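Local coordinates for probable leucine/isoleucine/valine-binding protein (Rhodopirellula baltica, PDB 4KV7) that probably binds leucine, isoleucine or valine, or a related small ligand, as the soluble periplasmic component of an ABC-type uptake system, at residues A[16-21]-A[322-327]; A[157-162]-A[178-183]; A[132-137]-A[345-350]; A[288-293]-A[297-302]; A[201-206]-A[233-238]. The protein carries 1 engineered substitution. All coordinates share one frame; numbering follows the deposited sequence. Where two conformers were deposited one is given.

Contact 1 (A[16-21]-A[322-327]); sequences QLLKFG and GEISRS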
# COMPACT_ATOMS: atom_id res chain seq x y z
N GLN A 16 14.34 -26.19 -8.49
CA GLN A 16 14.74 -24.96 -9.14
C GLN A 16 14.54 -23.79 -8.20
O GLN A 16 13.46 -23.61 -7.63
CB GLN A 16 13.94 -24.72 -10.43
CG GLN A 16 14.39 -23.46 -11.18
CD GLN A 16 13.39 -22.99 -12.22
OE1 GLN A 16 12.31 -23.56 -12.37
NE2 GLN A 16 13.75 -21.94 -12.95
N LEU A 17 15.59 -23.00 -8.03
CA LEU A 17 15.52 -21.81 -7.21
C LEU A 17 14.81 -20.69 -7.96
O LEU A 17 15.21 -20.32 -9.07
CB LEU A 17 16.94 -21.37 -6.82
CG LEU A 17 17.02 -20.17 -5.88
CD1 LEU A 17 16.42 -20.53 -4.52
CD2 LEU A 17 18.45 -19.68 -5.74
N LEU A 18 13.73 -20.16 -7.37
CA LEU A 18 13.00 -19.04 -7.95
C LEU A 18 13.25 -17.80 -7.11
O LEU A 18 12.72 -17.67 -6.02
CB LEU A 18 11.50 -19.35 -8.01
CG LEU A 18 11.09 -20.64 -8.72
CD1 LEU A 18 9.58 -20.81 -8.68
CD2 LEU A 18 11.59 -20.65 -10.16
N LYS A 19 14.09 -16.90 -7.63
CA LYS A 19 14.47 -15.69 -6.91
C LYS A 19 13.58 -14.50 -7.25
O LYS A 19 13.43 -14.14 -8.41
CB LYS A 19 15.93 -15.34 -7.22
CG LYS A 19 16.95 -16.31 -6.64
CD LYS A 19 18.39 -15.95 -7.03
CE LYS A 19 18.61 -16.11 -8.52
NZ LYS A 19 20.03 -15.84 -8.91
N PHE A 20 13.01 -13.91 -6.21
CA PHE A 20 12.24 -12.69 -6.35
C PHE A 20 12.94 -11.57 -5.58
O PHE A 20 13.55 -11.82 -4.55
CB PHE A 20 10.82 -12.92 -5.86
CG PHE A 20 10.08 -13.90 -6.71
CD1 PHE A 20 9.60 -13.52 -7.95
CD2 PHE A 20 9.96 -15.23 -6.33
CE1 PHE A 20 8.96 -14.42 -8.77
CE2 PHE A 20 9.33 -16.14 -7.15
CZ PHE A 20 8.83 -15.74 -8.38
N GLY A 21 12.86 -10.35 -6.10
CA GLY A 21 13.53 -9.23 -5.45
C GLY A 21 12.58 -8.23 -4.86
O GLY A 21 11.40 -8.18 -5.21
N GLY A 322 6.38 -24.91 -18.66
CA GLY A 322 7.68 -24.61 -19.23
C GLY A 322 8.51 -23.74 -18.31
O GLY A 322 8.27 -23.67 -17.11
N GLU A 323 9.50 -23.08 -18.90
CA GLU A 323 10.47 -22.30 -18.16
C GLU A 323 9.81 -21.16 -17.38
O GLU A 323 9.00 -20.41 -17.92
CB GLU A 323 11.52 -21.74 -19.12
CG GLU A 323 12.58 -20.88 -18.46
CD GLU A 323 13.63 -20.42 -19.45
OE1 GLU A 323 13.25 -19.98 -20.56
OE2 GLU A 323 14.83 -20.51 -19.13
N ILE A 324 10.17 -21.06 -16.11
CA ILE A 324 9.75 -19.93 -15.30
C ILE A 324 10.79 -18.82 -15.48
O ILE A 324 11.96 -19.00 -15.15
CB ILE A 324 9.57 -20.33 -13.84
CG1 ILE A 324 8.45 -21.37 -13.73
CG2 ILE A 324 9.26 -19.11 -12.98
CD1 ILE A 324 8.49 -22.21 -12.47
N SER A 325 10.35 -17.71 -16.04
CA SER A 325 11.25 -16.61 -16.40
C SER A 325 10.51 -15.30 -16.22
O SER A 325 9.31 -15.29 -15.94
CB SER A 325 11.67 -16.74 -17.86
OG SER A 325 10.54 -16.57 -18.71
N ARG A 326 11.22 -14.19 -16.39
CA ARG A 326 10.61 -12.88 -16.37
C ARG A 326 9.45 -12.82 -17.36
O ARG A 326 8.37 -12.36 -17.03
CB ARG A 326 11.64 -11.80 -16.70
CG ARG A 326 12.64 -11.58 -15.57
CD ARG A 326 13.71 -10.57 -15.94
NE ARG A 326 14.65 -10.44 -14.83
CZ ARG A 326 15.78 -9.75 -14.88
NH1 ARG A 326 16.12 -9.09 -15.98
NH2 ARG A 326 16.58 -9.71 -13.82
N SER A 327 9.69 -13.30 -18.57
CA SER A 327 8.66 -13.23 -19.61
C SER A 327 7.47 -14.15 -19.31
O SER A 327 6.32 -13.75 -19.49
CB SER A 327 9.25 -13.53 -20.98
OG SER A 327 9.75 -14.86 -21.05
O HOH W 1 11.71 -23.16 -15.13

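Contact 2 (A[157-162]-A[178-183]); sequences EEIGFF and AAIRRH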
# COMPACT_ATOMS: atom_id res chain seq x y z
N GLU A 157 -15.30 22.85 0.17
CA GLU A 157 -14.31 23.82 0.61
C GLU A 157 -13.78 23.57 2.02
O GLU A 157 -12.81 24.20 2.44
CB GLU A 157 -14.89 25.24 0.56
CG GLU A 157 -15.90 25.54 1.68
CD GLU A 157 -16.41 26.98 1.65
OE1 GLU A 157 -16.21 27.67 0.63
OE2 GLU A 157 -17.02 27.41 2.66
N GLU A 158 -14.43 22.67 2.76
CA GLU A 158 -14.06 22.35 4.14
C GLU A 158 -13.18 21.10 4.23
O GLU A 158 -12.87 20.63 5.33
CB GLU A 158 -15.31 22.15 4.99
CG GLU A 158 -16.10 23.43 5.21
CD GLU A 158 -17.47 23.21 5.81
OE1 GLU A 158 -18.01 22.09 5.72
OE2 GLU A 158 -18.03 24.17 6.36
N ILE A 159 -12.78 20.56 3.08
CA ILE A 159 -11.92 19.38 3.04
C ILE A 159 -10.49 19.81 2.77
O ILE A 159 -10.18 20.36 1.70
CB ILE A 159 -12.38 18.38 1.96
CG1 ILE A 159 -13.81 17.92 2.23
CG2 ILE A 159 -11.44 17.18 1.92
CD1 ILE A 159 -14.41 17.14 1.08
N GLY A 160 -9.61 19.55 3.73
CA GLY A 160 -8.21 19.91 3.62
C GLY A 160 -7.31 18.70 3.48
O GLY A 160 -7.74 17.56 3.64
N PHE A 161 -6.04 18.96 3.18
CA PHE A 161 -5.07 17.90 2.90
C PHE A 161 -3.78 18.16 3.65
O PHE A 161 -3.31 19.29 3.73
CB PHE A 161 -4.79 17.82 1.40
CG PHE A 161 -6.00 17.44 0.62
CD1 PHE A 161 -6.96 18.38 0.25
CD2 PHE A 161 -6.21 16.12 0.28
CE1 PHE A 161 -8.10 18.00 -0.44
CE2 PHE A 161 -7.35 15.73 -0.40
CZ PHE A 161 -8.29 16.68 -0.76
N PHE A 162 -3.21 17.08 4.19
CA PHE A 162 -1.89 17.11 4.82
C PHE A 162 -1.08 16.05 4.11
O PHE A 162 -1.40 14.86 4.22
CB PHE A 162 -1.99 16.77 6.31
CG PHE A 162 -0.66 16.70 6.99
CD1 PHE A 162 0.07 17.85 7.26
CD2 PHE A 162 -0.11 15.47 7.34
CE1 PHE A 162 1.31 17.77 7.88
CE2 PHE A 162 1.12 15.38 7.95
CZ PHE A 162 1.83 16.53 8.23
N ALA A 178 -9.45 16.03 -7.79
CA ALA A 178 -10.36 15.51 -8.81
C ALA A 178 -11.70 15.11 -8.19
O ALA A 178 -12.77 15.39 -8.76
CB ALA A 178 -9.73 14.32 -9.51
N ALA A 179 -11.66 14.49 -7.03
CA ALA A 179 -12.90 14.06 -6.38
C ALA A 179 -13.75 15.25 -5.95
O ALA A 179 -14.97 15.24 -6.11
CB ALA A 179 -12.60 13.14 -5.21
N ILE A 180 -13.11 16.28 -5.41
CA ILE A 180 -13.80 17.50 -5.02
C ILE A 180 -14.43 18.18 -6.23
O ILE A 180 -15.57 18.64 -6.18
CB ILE A 180 -12.83 18.44 -4.27
CG1 ILE A 180 -12.54 17.90 -2.87
CG2 ILE A 180 -13.39 19.85 -4.18
CD1 ILE A 180 -11.35 18.55 -2.17
N ARG A 181 -13.68 18.23 -7.33
CA ARG A 181 -14.13 18.90 -8.55
C ARG A 181 -15.37 18.28 -9.15
O ARG A 181 -16.08 18.92 -9.89
CB ARG A 181 -13.00 18.94 -9.58
CG ARG A 181 -12.03 20.04 -9.31
CD ARG A 181 -10.94 20.12 -10.36
NE ARG A 181 -10.33 21.44 -10.36
CZ ARG A 181 -9.09 21.71 -10.74
NH1 ARG A 181 -8.29 20.74 -11.17
NH2 ARG A 181 -8.65 22.96 -10.69
N ARG A 182 -15.65 17.02 -8.83
CA ARG A 182 -16.86 16.41 -9.32
C ARG A 182 -18.08 17.03 -8.65
O ARG A 182 -19.16 17.04 -9.21
CB ARG A 182 -16.81 14.91 -9.04
CG ARG A 182 -17.47 14.07 -10.10
CD ARG A 182 -17.24 12.58 -9.81
NE ARG A 182 -17.80 12.20 -8.51
CZ ARG A 182 -19.10 12.09 -8.27
NH1 ARG A 182 -19.52 11.76 -7.05
NH2 ARG A 182 -19.99 12.31 -9.22
N HIS A 183 -17.89 17.55 -7.43
CA HIS A 183 -18.96 18.17 -6.65
C HIS A 183 -19.02 19.69 -6.78
O HIS A 183 -20.08 20.28 -6.63
CB HIS A 183 -18.80 17.82 -5.17
CG HIS A 183 -18.95 16.36 -4.89
ND1 HIS A 183 -20.18 15.73 -4.90
CD2 HIS A 183 -18.03 15.41 -4.64
CE1 HIS A 183 -20.00 14.45 -4.64
NE2 HIS A 183 -18.71 14.23 -4.47

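Contact 3 (A[132-137]-A[345-350]); sequences INYRAS and APLTLG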
# COMPACT_ATOMS: atom_id res chain seq x y z
N ILE A 132 2.47 -4.35 -12.81
CA ILE A 132 1.21 -5.04 -12.59
C ILE A 132 0.86 -4.92 -11.12
O ILE A 132 1.67 -5.23 -10.25
CB ILE A 132 1.29 -6.51 -13.02
CG1 ILE A 132 1.65 -6.60 -14.51
CG2 ILE A 132 -0.02 -7.23 -12.75
CD1 ILE A 132 1.69 -8.00 -15.07
N ASN A 133 -0.35 -4.43 -10.86
CA ASN A 133 -0.76 -4.04 -9.52
C ASN A 133 -1.87 -4.91 -8.97
O ASN A 133 -2.74 -5.37 -9.71
CB ASN A 133 -1.25 -2.59 -9.54
CG ASN A 133 -0.22 -1.65 -10.12
OD1 ASN A 133 0.86 -1.48 -9.56
ND2 ASN A 133 -0.55 -1.02 -11.25
N TYR A 134 -1.85 -5.13 -7.66
CA TYR A 134 -2.99 -5.68 -6.93
C TYR A 134 -3.97 -4.58 -6.50
O TYR A 134 -5.16 -4.65 -6.78
CB TYR A 134 -2.54 -6.52 -5.70
CG TYR A 134 -3.66 -6.56 -4.67
CD1 TYR A 134 -4.82 -7.27 -4.92
CD2 TYR A 134 -3.58 -5.82 -3.50
CE1 TYR A 134 -5.89 -7.25 -4.03
CE2 TYR A 134 -4.64 -5.79 -2.60
CZ TYR A 134 -5.79 -6.50 -2.88
OH TYR A 134 -6.87 -6.48 -2.01
N ARG A 135 -3.45 -3.58 -5.79
CA ARG A 135 -4.29 -2.70 -4.97
C ARG A 135 -4.97 -1.58 -5.73
O ARG A 135 -4.50 -1.09 -6.75
CB ARG A 135 -3.47 -2.09 -3.83
CG ARG A 135 -2.23 -1.33 -4.30
CD ARG A 135 -1.93 -0.08 -3.46
NE ARG A 135 -1.53 -0.43 -2.10
CZ ARG A 135 -1.44 0.43 -1.10
NH1 ARG A 135 -1.10 0.00 0.11
NH2 ARG A 135 -1.70 1.72 -1.29
N ALA A 136 -6.10 -1.15 -5.17
CA ALA A 136 -6.77 0.07 -5.58
C ALA A 136 -5.81 1.26 -5.47
O ALA A 136 -4.80 1.20 -4.77
CB ALA A 136 -8.00 0.30 -4.70
N SER A 137 -6.16 2.33 -6.16
CA SER A 137 -5.31 3.51 -6.28
C SER A 137 -5.62 4.59 -5.26
O SER A 137 -6.67 4.57 -4.61
CB SER A 137 -5.48 4.10 -7.67
OG SER A 137 -6.76 4.72 -7.74
N ALA A 345 -14.95 -10.92 -3.54
CA ALA A 345 -15.24 -10.36 -4.85
C ALA A 345 -14.08 -10.66 -5.79
O ALA A 345 -12.92 -10.73 -5.35
CB ALA A 345 -15.47 -8.87 -4.76
N PRO A 346 -14.38 -10.86 -7.09
CA PRO A 346 -13.33 -11.27 -8.03
C PRO A 346 -12.29 -10.20 -8.31
O PRO A 346 -12.55 -9.00 -8.24
CB PRO A 346 -14.12 -11.58 -9.31
CG PRO A 346 -15.34 -10.74 -9.20
CD PRO A 346 -15.69 -10.74 -7.75
N LEU A 347 -11.09 -10.67 -8.60
CA LEU A 347 -10.00 -9.84 -9.08
C LEU A 347 -9.90 -10.02 -10.59
O LEU A 347 -10.33 -11.05 -11.11
CB LEU A 347 -8.69 -10.26 -8.42
CG LEU A 347 -8.67 -10.16 -6.90
CD1 LEU A 347 -7.31 -10.59 -6.38
CD2 LEU A 347 -8.96 -8.74 -6.47
N THR A 348 -9.35 -9.04 -11.29
CA THR A 348 -9.23 -9.12 -12.74
C THR A 348 -7.87 -8.59 -13.19
O THR A 348 -7.49 -7.46 -12.86
CB THR A 348 -10.33 -8.31 -13.45
OG1 THR A 348 -10.37 -6.98 -12.90
CG2 THR A 348 -11.68 -8.96 -13.26
N LEU A 349 -7.15 -9.42 -13.95
CA LEU A 349 -5.91 -8.99 -14.57
C LEU A 349 -5.91 -9.47 -16.01
O LEU A 349 -6.54 -10.48 -16.32
CB LEU A 349 -4.70 -9.57 -13.83
CG LEU A 349 -4.38 -8.92 -12.48
CD1 LEU A 349 -3.28 -9.69 -11.76
CD2 LEU A 349 -3.98 -7.45 -12.65
N GLY A 350 -5.23 -8.75 -16.89
CA GLY A 350 -5.14 -9.15 -18.28
C GLY A 350 -4.14 -8.28 -19.01
O GLY A 350 -3.56 -7.38 -18.41

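Contact 4 (A[288-293]-A[297-302]); sequences DAMRDY and LPLSFV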
# COMPACT_ATOMS: atom_id res chain seq x y z
N ASP A 288 -3.70 -18.07 9.37
CA ASP A 288 -3.04 -19.35 9.57
C ASP A 288 -1.59 -19.29 9.13
O ASP A 288 -0.70 -19.80 9.81
CB ASP A 288 -3.74 -20.47 8.78
CG ASP A 288 -5.11 -20.84 9.34
OD1 ASP A 288 -5.40 -20.57 10.53
OD2 ASP A 288 -5.89 -21.46 8.58
N ALA A 289 -1.34 -18.66 7.98
CA ALA A 289 0.01 -18.56 7.44
C ALA A 289 0.89 -17.74 8.36
O ALA A 289 2.04 -18.12 8.63
CB ALA A 289 -0.00 -17.97 6.04
N MSE A 290 0.37 -16.63 8.86
CA MSE A 290 1.11 -15.80 9.81
C MSE A 290 1.42 -16.54 11.11
O MSE A 290 2.53 -16.44 11.65
CB MSE A 290 0.35 -14.52 10.13
CG MSE A 290 0.30 -13.54 8.97
SE MSE A 290 1.99 -12.63 8.63
CE MSE A 290 1.94 -11.42 10.16
N ARG A 291 0.43 -17.27 11.62
CA ARG A 291 0.60 -17.99 12.87
C ARG A 291 1.73 -19.02 12.74
O ARG A 291 2.55 -19.18 13.66
CB ARG A 291 -0.70 -18.67 13.28
CG ARG A 291 -0.68 -19.24 14.69
CD ARG A 291 -2.02 -19.86 15.09
NE ARG A 291 -2.37 -20.98 14.22
CZ ARG A 291 -3.30 -20.93 13.27
NH1 ARG A 291 -4.01 -19.82 13.07
NH2 ARG A 291 -3.55 -21.99 12.52
N ASP A 292 1.76 -19.73 11.62
CA ASP A 292 2.79 -20.75 11.39
C ASP A 292 4.14 -20.13 11.07
O ASP A 292 5.18 -20.69 11.42
CB ASP A 292 2.38 -21.70 10.27
CG ASP A 292 1.31 -22.70 10.69
OD1 ASP A 292 0.97 -22.75 11.90
OD2 ASP A 292 0.83 -23.45 9.81
N TYR A 293 4.13 -18.98 10.40
CA TYR A 293 5.36 -18.30 9.99
C TYR A 293 6.07 -17.69 11.19
O TYR A 293 7.27 -17.91 11.40
CB TYR A 293 5.03 -17.25 8.92
CG TYR A 293 6.09 -16.22 8.62
CD1 TYR A 293 7.24 -16.55 7.92
CD2 TYR A 293 5.92 -14.90 9.02
CE1 TYR A 293 8.21 -15.59 7.63
CE2 TYR A 293 6.88 -13.93 8.74
CZ TYR A 293 8.01 -14.29 8.05
OH TYR A 293 8.97 -13.35 7.76
N LEU A 297 4.46 -12.13 15.56
CA LEU A 297 4.18 -10.94 14.76
C LEU A 297 2.72 -10.54 14.86
O LEU A 297 1.84 -11.37 14.68
CB LEU A 297 4.50 -11.16 13.28
CG LEU A 297 5.95 -11.45 12.94
CD1 LEU A 297 6.06 -11.79 11.46
CD2 LEU A 297 6.86 -10.28 13.29
N PRO A 298 2.46 -9.25 15.11
CA PRO A 298 1.07 -8.78 15.10
C PRO A 298 0.52 -8.78 13.68
O PRO A 298 1.28 -8.58 12.72
CB PRO A 298 1.19 -7.34 15.60
CG PRO A 298 2.57 -6.93 15.17
CD PRO A 298 3.41 -8.16 15.35
N LEU A 299 -0.77 -9.02 13.55
CA LEU A 299 -1.42 -8.90 12.25
C LEU A 299 -1.50 -7.42 11.85
O LEU A 299 -1.50 -6.55 12.71
CB LEU A 299 -2.83 -9.49 12.30
CG LEU A 299 -2.90 -10.94 12.76
CD1 LEU A 299 -4.34 -11.43 12.72
CD2 LEU A 299 -1.99 -11.83 11.92
N SER A 300 -1.54 -7.15 10.55
CA SER A 300 -1.70 -5.77 10.08
C SER A 300 -2.27 -5.74 8.68
O SER A 300 -2.19 -6.72 7.94
CB SER A 300 -0.36 -5.03 10.11
OG SER A 300 0.54 -5.51 9.12
N PHE A 301 -2.83 -4.60 8.30
CA PHE A 301 -3.28 -4.44 6.92
C PHE A 301 -2.11 -4.55 5.95
O PHE A 301 -2.29 -4.96 4.82
CB PHE A 301 -4.01 -3.11 6.70
CG PHE A 301 -5.17 -2.88 7.63
CD1 PHE A 301 -6.34 -3.61 7.51
CD2 PHE A 301 -5.08 -1.92 8.63
CE1 PHE A 301 -7.40 -3.40 8.38
CE2 PHE A 301 -6.14 -1.72 9.51
CZ PHE A 301 -7.30 -2.45 9.37
N VAL A 302 -0.92 -4.15 6.40
CA VAL A 302 0.25 -4.15 5.55
C VAL A 302 0.69 -5.57 5.22
O VAL A 302 0.88 -5.93 4.06
CB VAL A 302 1.40 -3.34 6.19
CG1 VAL A 302 2.62 -3.37 5.29
CG2 VAL A 302 0.98 -1.89 6.45

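Contact 5 (A[201-206]-A[233-238]); sequences SQVEDG and IRMARM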
# COMPACT_ATOMS: atom_id res chain seq x y z
N SER A 201 9.96 14.59 10.65
CA SER A 201 8.81 14.84 11.51
C SER A 201 8.44 16.32 11.49
O SER A 201 7.79 16.83 12.41
CB SER A 201 9.12 14.43 12.94
OG SER A 201 10.12 15.30 13.45
N GLN A 202 8.88 17.03 10.45
CA GLN A 202 8.73 18.48 10.41
C GLN A 202 7.36 18.87 9.89
O GLN A 202 7.20 19.16 8.70
CB GLN A 202 9.86 19.09 9.59
CG GLN A 202 11.23 18.85 10.21
CD GLN A 202 12.36 19.31 9.33
OE1 GLN A 202 12.23 20.29 8.60
NE2 GLN A 202 13.47 18.59 9.37
N VAL A 203 6.38 18.85 10.78
CA VAL A 203 4.99 19.01 10.38
C VAL A 203 4.38 20.35 10.79
O VAL A 203 3.23 20.64 10.46
CB VAL A 203 4.12 17.87 10.93
CG1 VAL A 203 4.68 16.52 10.50
CG2 VAL A 203 4.01 17.97 12.45
N GLU A 204 5.17 21.16 11.49
CA GLU A 204 4.68 22.40 12.06
C GLU A 204 4.17 23.39 11.01
O GLU A 204 3.09 23.99 11.17
CB GLU A 204 5.79 23.05 12.89
CG GLU A 204 6.50 22.10 13.88
CD GLU A 204 7.39 21.04 13.20
OE1 GLU A 204 8.18 21.38 12.29
OE2 GLU A 204 7.28 19.86 13.58
N ASP A 205 4.93 23.57 9.94
CA ASP A 205 4.54 24.49 8.87
C ASP A 205 3.25 24.04 8.20
O ASP A 205 2.37 24.86 7.91
CB ASP A 205 5.64 24.62 7.81
CG ASP A 205 6.82 25.44 8.29
OD1 ASP A 205 6.71 26.11 9.34
OD2 ASP A 205 7.86 25.44 7.59
N GLY A 206 3.12 22.74 7.97
CA GLY A 206 1.92 22.20 7.35
C GLY A 206 0.69 22.38 8.22
O GLY A 206 -0.39 22.71 7.72
N ILE A 233 -1.27 14.95 14.17
CA ILE A 233 -2.48 14.78 14.96
C ILE A 233 -2.29 15.22 16.40
O ILE A 233 -3.15 15.92 16.96
CB ILE A 233 -3.01 13.35 14.87
CG1 ILE A 233 -3.56 13.12 13.46
CG2 ILE A 233 -4.10 13.11 15.92
CD1 ILE A 233 -3.77 11.67 13.12
N ARG A 234 -1.17 14.85 17.01
CA ARG A 234 -0.87 15.28 18.37
C ARG A 234 -0.81 16.79 18.46
O ARG A 234 -1.36 17.40 19.38
CB ARG A 234 0.46 14.70 18.85
CG ARG A 234 0.40 13.24 19.25
CD ARG A 234 1.65 12.80 20.01
NE ARG A 234 1.62 11.37 20.30
CZ ARG A 234 1.03 10.83 21.36
NH1 ARG A 234 0.41 11.59 22.25
NH2 ARG A 234 1.07 9.51 21.53
N MSE A 235 -0.12 17.41 17.50
CA MSE A 235 0.05 18.85 17.50
C MSE A 235 -1.23 19.61 17.19
O MSE A 235 -1.48 20.68 17.75
CB MSE A 235 1.14 19.25 16.51
CG MSE A 235 2.51 18.89 16.99
SE MSE A 235 3.92 19.70 15.93
CE MSE A 235 2.97 21.20 15.25
N ALA A 236 -2.04 19.05 16.30
CA ALA A 236 -3.34 19.64 16.01
C ALA A 236 -4.15 19.73 17.30
O ALA A 236 -4.68 20.79 17.63
CB ALA A 236 -4.07 18.81 14.98
N ARG A 237 -4.23 18.62 18.03
CA ARG A 237 -5.04 18.59 19.24
C ARG A 237 -4.49 19.54 20.32
O ARG A 237 -5.25 20.14 21.08
CB ARG A 237 -5.22 17.14 19.74
CG ARG A 237 -5.81 16.18 18.67
CD ARG A 237 -6.48 14.94 19.28
NE ARG A 237 -6.64 13.85 18.31
CZ ARG A 237 -7.65 13.73 17.46
NH1 ARG A 237 -7.70 12.69 16.63
NH2 ARG A 237 -8.62 14.63 17.43
N MSE A 238 -3.16 19.71 20.36
CA MSE A 238 -2.53 20.67 21.26
C MSE A 238 -2.82 22.11 20.84
O MSE A 238 -2.85 23.01 21.68
CB MSE A 238 -1.01 20.46 21.31
CG MSE A 238 -0.57 19.10 21.84
SE MSE A 238 -0.73 18.91 23.76
CE MSE A 238 0.49 20.33 24.29

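Contact 1 (A[16-21]-A[322-327])
I324 packs against L18 and Q16, where the opening strand of a periplasmic-binding-protein fold, 16-24, meets the turn that leads into helix 326-335. The strand alternates: L18 and Q16 send their side chains to the turn, while L17 and K19 project elsewhere. The hydrophobic part is small. CD2 of L18 rests 4.0 Å from CG2 of I324, and the two side chains meet at about a right angle, so that branched ends touch rather than lie alongside. The other branch of I324 is shared: CG1, anti to the carbonyl carbon (chi1 -63°), carries CD1 to a place 4.2 Å from CD2 of L18 and 4.1 Å from OE1 of Q16. Leucine and isoleucine suit this buried corner, which V317 of helix 301-319 and I329 of helix 326-335 also line. Glutamine suits the rim, because its chain carries a polar end past the methyl groups. It runs extended, CG anti to the backbone N (chi1 -177°), and its OE1 also accepts a hydrogen bond from K57 NZ. That same oxygen begins a water bridge to the turn: the water donates to Q16 OE1 at 2.9 Å and accepts from the backbone N of I324 at 2.8 Å.

Contact 2 (A[157-162]-A[178-183])
I180 of helix 167-183 faces I159 and F161, two alternate residues of strand 159-164, and within residues 178-183 its side chain alone makes the contact. From CB, which points to the strand, the chain splits. CG1 stands anti to the carbonyl carbon (chi1 -73°) and leads onward to the strand, while CG2 diverges, anti to the backbone N. Beyond CG1 the chain is extended (chi2 166°), which delivers CD1 as the single touching atom. This methyl sits at the edge of the F161 ring, near the ring plane, 3.7 Å from CE1 and 3.9 Å from CZ. The same CD1 is 4.3 Å from CB of I159, a looser approach that sets it against the branch point of that residue. F161 and I180 reach for each other from opposite directions, so the ring edge of F161 and the CD1 methyl of I180 meet between strand and helix. Apolar residues suit this buried layer: V146 of helix 138-151 touches I180 as well, and F173 meets the F161 ring edge-to-face. Such apolar contact of a helix with its preceding strand is typical of a beta-alpha-beta unit, here strand 159-164, helix 167-183 and strand 193-196.

Contact 3 (A[132-137]-A[345-350])
L349 and L347, alternate residues of the short strand 347-349 in this periplasmic-binding-protein fold, point their side chains at the segment 132-137, and apolar contact does nearly all the joining. CD2 of L349 lies 4.0 Å from CG2 of I132. With its CG anti to the carbonyl carbon (chi1 -74°), L349 also brings that methyl to 3.8 Å from the backbone O of N133, a plain van der Waals approach to a polar atom. Two residues earlier on the strand, CD2 of L347 meets the Y134 ring at its edge, near the ring plane, 4.2 Å from CE1. Leucines suit this buried place because a terminal methyl can reach between backbones as far apart as these, the CA atoms of I132 and L349 being 8.4 Å from each other.

Two polar ends have partners outside the segments: Y134 OH bonds to V272 O, and N133 ND2 to L122 O. Around the contact, I312 of helix 301-319 touches both Y134 and L347, I308 touches Y134, and segment 132-137 runs from the edge strand 131-132 into helix 138-151.

Contact 4 (A[288-293]-A[297-302])
M290, a selenomethionine, is the bump of this contact, its bent side chain fitting between L297 and the backbone of P298 at its tip and L299 at its root. The site is the short loop joining helix 281-293 to helix 301-319 in the periplasmic-binding-protein fold. M290 leaves the helix with CG anti to the carbonyl carbon and then bends at both chi2 (-73°) and chi3 (-74°). Its CE comes to lie beside the loop, 4.0 Å from CB of L297 and 3.9 Å from O of P298. Nearer its root, CB lies 4.0 Å from CD2 of L299, the two side chains sliding past each other in opposite directions. An unbranched chain suits such a place, since it can bend at successive torsions, which here brings CE back to the loop. One turn of helix on, Y293 provides the second wall for L297. Its OH bonds to H39 ND1 of helix 31-50, its side chain touches L42, and A43 of the same helix packs on M290. Within helix 281-293, R291 holds D288 OD1 end-on with NH1 and NH2. The branched tip of L297 completes the fit: CD1 approaches the Y293 ring obliquely, 3.6 Å from CE2.

Contact 5 (A[201-206]-A[233-238])
A selenium atom stands at the centre of this contact: M235 is a selenomethionine, and its SE and CE together carry the approach of residues 233-238 to segment 201-206. The chain leaves the helix nearly straight through chi2 (-169°), then turns at chi3 to an unusual 25°, which lays CE against the start of helix 204-211. SE touches CG2 of V203 at 3.9 Å, while CE lies 3.8 Å from CA of E204 and 3.9 Å from its CG. One long side chain thus covers a branched residue and the aliphatic part of its neighbour. Both helices belong to the lobe of the periplasmic-binding-protein fold built on the mixed sheet that contains strands 159-164, 219-223 and 244-247, and L207 of helix 204-211 touches M235 too. Valine suits the inner position, being compact and buried; P228 and K231 of helix 226-238 also pack on it. Glutamate suits the rim because its CA, CB and CG lie against the methyl group, leaving the carboxylate to reach K231. Bent at chi2 (71°), the chain of E204 folds back so that OE2 forms a salt bridge with K231 NZ. The same OE2 accepts a weak hydrogen bond, 3.1 Å long, from V203 N, in the inverse gamma turn centred on Q202. K231 NZ also bonds to O of S201, the first residue of that turn.

Overall arrangement
From the N terminus, strand 16-24 opens contact 1, which closes only at 322-327 and joins this first strand to the turn before helix 326-335. Contact 3 ties the segment before helix 138-151 to strand 347-349; opening inside contact 1 and closing beyond it, it crosses contact 1. Contacts 2, 5 and 4 follow in series, all three nested within both loops. Contact 2 ties strand 159-164 to its following helix, and contact 5 joins the helices 204-211 and 226-238 of the same lobe; these two touch, F162 CZ lying 3.7 Å from V203 CG1. Contact 4 closes a short helix-to-helix loop. Contacts 1 and 2 lie on opposite sides of the chain's centre, 44 Å apart between centres.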